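Long-range contacts in cyanuric acid amidohydrolase (Azorhizobium caulinodans, PDB 4NQ3), which catalyses the hydrolytic opening of the s-triazine ring of cyanuric acid, giving carboxybiuret, a step in the breakdown of herbicides such as atrazine: residues R188-L193 and A210-D215; A214-W219 and G335-G340. One frame throughout, in Å; residues are numbered along the deposited sequence.

Contact 1: R188-L193 and A210-D215; sequences RGASAL and AVICAD. With BR8 (barbituric acid), chain C.
In R188 the first torsion (chi1 -73°) sets CG beside the backbone N and anti to the carbonyl carbon; chi2 runs extended, and a bend at chi3 (-61°) swings the guanidinium off the helix toward the bound barbituric acid. L193 has the same first torsion, and its CD1 is the branch that meets the loop 210-215. I212 turns its two branches different ways: CG1 lies anti to the carbonyl carbon and reaches L193, while CG2, anti to the backbone N, drops onto the helix at A190. Small residues let the loop come this near. G189 has its CA 4.2 Å from C213 SG, and a CB here would run into that sulfur, so glycine suits the site. I212 CG2 rests 4.1 Å from A190 N and 4.4 Å from A190 CB; the small side chain of A190 leaves room for this methyl to lie against the helix backbone. The contact packs helix 180-199 of repeating unit B, one of the three like units of this cyclic amide hydrolase, against the loop that leads on to strand 223-227. No hydrogen bond crosses between the segments; the join is apolar. L193 and I212 cross obliquely, CD1 of the leucine meeting CG1 of the isoleucine at 4.0 Å, and the same CD1 lies 4.4 Å from V211 CG1. R188 itself leaves the loop alone and serves the active site. Its NH1 donates to O8 of barbituric acid at 3.0 Å, with an N-H...O angle of 153° and the oxygen at the edge of the guanidinium, in its plane. R314 and R52 bond the same ligand, and E337 forms a salt bridge with NE of R188, which is likely to fix the rotation of the guanidinium.

Contact 2: A214-W219 and G335-G340; sequences ADYGLW and GGEHQG. With MG (magnesium ion), chain K.
Neither segment is a regular helix or strand: D215-L218 makes a type I beta turn and G336-Q339 a type II turn, and the two backbones come nearest at W219 and H338, whose CA atoms lie 4.1 Å apart. The second turn belongs to the magnesium-binding loop of repeating unit C, in which Q339 O binds the ion at 2.4 Å, joined by the carbonyl oxygens of P341 and G344. D215 OD1 appears to accept from G217 N, consistent with an Asx turn. H338 carries the join. With CG beside its backbone N, the imidazole reaches across so that ND1 donates to L218 O at 2.6 Å, nearly straight (171°) and in both the ring and carbonyl planes; NE2 probably accepts a hydrogen bond from C213 N, so histidine can donate on one side and accept on the other. Y216 places CD1 over one face of that imidazole, off toward the rim, while its CE1 lies beside CG of E337; its aromatic ring also suits a cation-pi contact with R290. W219 holds CG in the crowded position between N and carbonyl carbon (chi1 52°), which lays its broad, flat indole against the bare backbone of G340. An alanine here would remove the indole and would probably leave the G340 backbone, next to the metal-binding Q339 carbonyl, less firmly packed. G340 C sits 3.3 Å above the indole plane, offset toward the rim.

In the fold
The centres of contacts 1 and 2 lie about 7 Å apart, on the same side of the chain's centre. Along the chain, helix 180-199 comes first, then the loop that supplies 210-215 and 214-219, which share A214 and D215, and much later the loop between strands 331-334 and 345-352. Contact 1 stays inside repeating unit B, whereas contact 2 crosses from B to C. Helix, B loop and C loop all pack on one another: besides the polar links already named, A192 CB lies on E337 O and V211 on L218. The loop carrying a magnesium ligand thus also holds the carboxylate paired with R188, making metal and substrate sites near neighbours across the B-C boundary.

Contact 1: R188-L193 and A210-D215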
loop_
_atom_site.group_PDB
_atom_site.type_symbol
_atom_site.label_atom_id
_atom_site.label_comp_id
_atom_site.label_asym_id
_atom_site.label_seq_id
_atom_site.Cartn_x
_atom_site.Cartn_y
_atom_site.Cartn_z
ATOM N N ARG A 188 -16.460 15.327 5.320
ATOM C CA ARG A 188 -16.818 14.853 6.652
ATOM C C ARG A 188 -16.945 16.046 7.595
ATOM O O ARG A 188 -17.892 16.133 8.383
ATOM C CB ARG A 188 -15.781 13.859 7.210
ATOM C CG ARG A 188 -15.757 12.462 6.597
ATOM C CD ARG A 188 -14.769 11.544 7.326
ATOM N NE ARG A 188 -13.421 12.082 7.226
ATOM C CZ ARG A 188 -12.472 11.588 6.432
ATOM N NH1 ARG A 188 -12.720 10.518 5.686
ATOM N NH2 ARG A 188 -11.268 12.149 6.390
ATOM N N GLY A 189 -15.998 16.974 7.487
ATOM C CA GLY A 189 -15.941 18.128 8.360
ATOM C C GLY A 189 -17.140 19.038 8.214
ATOM O O GLY A 189 -17.740 19.432 9.220
ATOM N N ALA A 190 -17.478 19.395 6.974
ATOM C CA ALA A 190 -18.642 20.243 6.726
ATOM C C ALA A 190 -19.916 19.571 7.221
ATOM O O ALA A 190 -20.742 20.194 7.866
ATOM C CB ALA A 190 -18.760 20.586 5.278
ATOM N N SER A 191 -20.067 18.291 6.930
ATOM C CA SER A 191 -21.205 17.543 7.439
ATOM C C SER A 191 -21.262 17.549 8.962
ATOM O O SER A 191 -22.329 17.702 9.549
ATOM C CB SER A 191 -21.149 16.104 6.941
ATOM O OG SER A 191 -21.275 16.092 5.534
ATOM N N ALA A 192 -20.117 17.383 9.609
ATOM C CA ALA A 192 -20.085 17.371 11.061
ATOM C C ALA A 192 -20.549 18.726 11.625
ATOM O O ALA A 192 -21.330 18.781 12.574
ATOM C CB ALA A 192 -18.689 17.029 11.546
ATOM N N LEU A 193 -20.103 19.823 11.021
ATOM C CA LEU A 193 -20.516 21.136 11.507
ATOM C C LEU A 193 -22.006 21.313 11.289
ATOM O O LEU A 193 -22.696 21.941 12.089
ATOM C CB LEU A 193 -19.736 22.239 10.807
ATOM C CG LEU A 193 -18.325 22.234 11.371
ATOM C CD1 LEU A 193 -17.399 23.161 10.600
ATOM C CD2 LEU A 193 -18.386 22.554 12.849
ATOM N N ALA A 210 -14.008 29.570 6.030
ATOM C CA ALA A 210 -12.628 29.654 6.532
ATOM C C ALA A 210 -12.371 28.831 7.791
ATOM O O ALA A 210 -11.230 28.433 8.066
ATOM C CB ALA A 210 -12.267 31.091 6.786
ATOM N N VAL A 211 -13.438 28.611 8.555
ATOM C CA VAL A 211 -13.432 27.780 9.758
ATOM C C VAL A 211 -13.346 26.256 9.489
ATOM O O VAL A 211 -12.692 25.518 10.228
ATOM C CB VAL A 211 -14.709 28.065 10.584
ATOM C CG1 VAL A 211 -15.114 26.866 11.418
ATOM C CG2 VAL A 211 -14.547 29.315 11.424
ATOM N N ILE A 212 -14.012 25.799 8.433
ATOM C CA ILE A 212 -14.138 24.372 8.142
ATOM C C ILE A 212 -12.808 23.661 7.930
ATOM O O ILE A 212 -12.037 23.992 7.013
ATOM C CB ILE A 212 -15.022 24.153 6.889
ATOM C CG1 ILE A 212 -16.403 24.788 7.123
ATOM C CG2 ILE A 212 -15.112 22.668 6.559
ATOM C CD1 ILE A 212 -17.290 24.825 5.923
ATOM N N CYS A 213 -12.583 22.632 8.742
ATOM C CA CYS A 213 -11.305 21.903 8.756
ATOM C C CYS A 213 -10.145 22.850 9.004
ATOM O O CYS A 213 -9.091 22.724 8.385
ATOM C CB CYS A 213 -11.077 21.156 7.449
ATOM S SG CYS A 213 -12.174 19.756 7.259
ATOM N N ALA A 214 -10.366 23.806 9.899
ATOM C CA ALA A 214 -9.355 24.775 10.288
ATOM C C ALA A 214 -9.430 24.976 11.801
ATOM O O ALA A 214 -8.432 24.814 12.494
ATOM C CB ALA A 214 -9.552 26.076 9.547
ATOM N N ASP A 215 -10.613 25.317 12.311
ATOM C CA ASP A 215 -10.825 25.447 13.757
ATOM C C ASP A 215 -11.345 24.145 14.366
ATOM O O ASP A 215 -12.556 23.981 14.563
ATOM C CB ASP A 215 -11.797 26.592 14.073
ATOM C CG ASP A 215 -11.853 26.932 15.573
ATOM O OD1 ASP A 215 -11.183 26.244 16.384
ATOM O OD2 ASP A 215 -12.578 27.890 15.944
HETATM N N1 BR8 C . -15.222 6.550 4.358
HETATM C C2 BR8 C . -15.140 5.209 4.501
HETATM O O2 BR8 C . -15.442 4.511 3.552
HETATM N N3 BR8 C . -14.717 4.661 5.679
HETATM C C4 BR8 C . -14.347 5.465 6.788
HETATM O O4 BR8 C . -13.966 4.937 7.827
HETATM C C5 BR8 C . -14.435 6.993 6.769
HETATM C C6 BR8 C . -14.907 7.430 5.390
HETATM O O8 BR8 C . -15.017 8.612 5.153
#

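Contact 2: A214-W219 and G335-G340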
loop_
_atom_site.group_PDB
_atom_site.type_symbol
_atom_site.label_atom_id
_atom_site.label_comp_id
_atom_site.label_asym_id
_atom_site.label_seq_id
_atom_site.Cartn_x
_atom_site.Cartn_y
_atom_site.Cartn_z
ATOM N N ALA A 214 -10.366 23.806 9.899
ATOM C CA ALA A 214 -9.355 24.775 10.288
ATOM C C ALA A 214 -9.430 24.976 11.801
ATOM O O ALA A 214 -8.432 24.814 12.494
ATOM C CB ALA A 214 -9.552 26.076 9.547
ATOM N N ASP A 215 -10.613 25.317 12.311
ATOM C CA ASP A 215 -10.825 25.447 13.757
ATOM C C ASP A 215 -11.345 24.145 14.366
ATOM O O ASP A 215 -12.556 23.981 14.563
ATOM C CB ASP A 215 -11.797 26.592 14.073
ATOM C CG ASP A 215 -11.853 26.932 15.573
ATOM O OD1 ASP A 215 -11.183 26.244 16.384
ATOM O OD2 ASP A 215 -12.578 27.890 15.944
ATOM N N TYR A 216 -10.446 23.218 14.677
ATOM C CA TYR A 216 -10.901 21.933 15.187
ATOM C C TYR A 216 -11.326 22.069 16.652
ATOM O O TYR A 216 -11.559 21.079 17.345
ATOM C CB TYR A 216 -9.825 20.858 14.989
ATOM C CG TYR A 216 -9.575 20.529 13.521
ATOM C CD1 TYR A 216 -10.537 19.876 12.745
ATOM C CD2 TYR A 216 -8.374 20.884 12.906
ATOM C CE1 TYR A 216 -10.299 19.581 11.383
ATOM C CE2 TYR A 216 -8.122 20.597 11.557
ATOM C CZ TYR A 216 -9.081 19.948 10.799
ATOM O OH TYR A 216 -8.802 19.679 9.468
ATOM N N GLY A 217 -11.484 23.311 17.103
ATOM C CA GLY A 217 -12.057 23.577 18.414
ATOM C C GLY A 217 -13.569 23.558 18.355
ATOM O O GLY A 217 -14.233 23.298 19.351
ATOM N N LEU A 218 -14.112 23.797 17.163
ATOM C CA LEU A 218 -15.530 23.610 16.896
ATOM C C LEU A 218 -15.767 22.149 16.564
ATOM O O LEU A 218 -15.242 21.655 15.567
ATOM C CB LEU A 218 -15.972 24.469 15.719
ATOM C CG LEU A 218 -15.605 25.943 15.786
ATOM C CD1 LEU A 218 -15.870 26.564 14.448
ATOM C CD2 LEU A 218 -16.388 26.636 16.878
ATOM N N TRP A 219 -16.519 21.445 17.403
ATOM C CA TRP A 219 -16.857 20.069 17.098
ATOM C C TRP A 219 -18.136 19.628 17.784
ATOM O O TRP A 219 -18.587 20.241 18.752
ATOM C CB TRP A 219 -15.719 19.110 17.466
ATOM C CG TRP A 219 -15.182 19.222 18.862
ATOM C CD1 TRP A 219 -14.093 19.949 19.266
ATOM C CD2 TRP A 219 -15.686 18.567 20.041
ATOM N NE1 TRP A 219 -13.899 19.790 20.619
ATOM C CE2 TRP A 219 -14.864 18.953 21.117
ATOM C CE3 TRP A 219 -16.754 17.695 20.288
ATOM C CZ2 TRP A 219 -15.075 18.495 22.417
ATOM C CZ3 TRP A 219 -16.960 17.244 21.590
ATOM C CH2 TRP A 219 -16.124 17.649 22.633
ATOM N N GLY A 335 -11.280 9.344 10.443
ATOM C CA GLY A 335 -11.347 10.753 10.095
ATOM C C GLY A 335 -12.395 11.485 10.911
ATOM O O GLY A 335 -13.592 11.415 10.622
ATOM N N GLY A 336 -11.952 12.216 11.925
ATOM C CA GLY A 336 -12.897 12.802 12.842
ATOM C C GLY A 336 -12.900 14.301 12.817
ATOM O O GLY A 336 -12.938 14.947 13.888
ATOM N N GLU A 337 -12.886 14.856 11.600
ATOM C CA GLU A 337 -12.939 16.310 11.413
ATOM C C GLU A 337 -14.185 16.892 12.087
ATOM O O GLU A 337 -15.312 16.594 11.690
ATOM C CB GLU A 337 -12.939 16.657 9.935
ATOM C CG GLU A 337 -11.658 16.297 9.194
ATOM C CD GLU A 337 -11.635 14.853 8.698
ATOM O OE1 GLU A 337 -12.607 14.110 8.973
ATOM O OE2 GLU A 337 -10.643 14.468 8.026
ATOM N N HIS A 338 -13.986 17.702 13.119
ATOM C CA HIS A 338 -15.102 18.290 13.871
ATOM C C HIS A 338 -16.000 17.251 14.509
ATOM O O HIS A 338 -17.140 17.549 14.878
ATOM C CB HIS A 338 -15.936 19.195 12.972
ATOM C CG HIS A 338 -15.139 20.275 12.320
ATOM N ND1 HIS A 338 -14.657 21.364 13.013
ATOM C CD2 HIS A 338 -14.698 20.413 11.049
ATOM C CE1 HIS A 338 -13.970 22.135 12.191
ATOM N NE2 HIS A 338 -13.988 21.585 10.991
ATOM N N GLN A 339 -15.486 16.030 14.639
ATOM C CA GLN A 339 -16.215 14.968 15.322
ATOM C C GLN A 339 -15.477 14.610 16.596
ATOM O O GLN A 339 -14.565 13.795 16.595
ATOM C CB GLN A 339 -16.373 13.771 14.402
ATOM C CG GLN A 339 -16.977 14.201 13.080
ATOM C CD GLN A 339 -16.702 13.221 11.958
ATOM O OE1 GLN A 339 -17.115 12.060 12.000
ATOM N NE2 GLN A 339 -15.983 13.683 10.949
ATOM N N GLY A 340 -15.835 15.263 17.687
ATOM C CA GLY A 340 -15.024 15.144 18.884
ATOM C C GLY A 340 -13.827 16.049 18.706
ATOM O O GLY A 340 -13.659 16.653 17.650
HETATM MG MG MG K . -12.257 14.367 16.402
#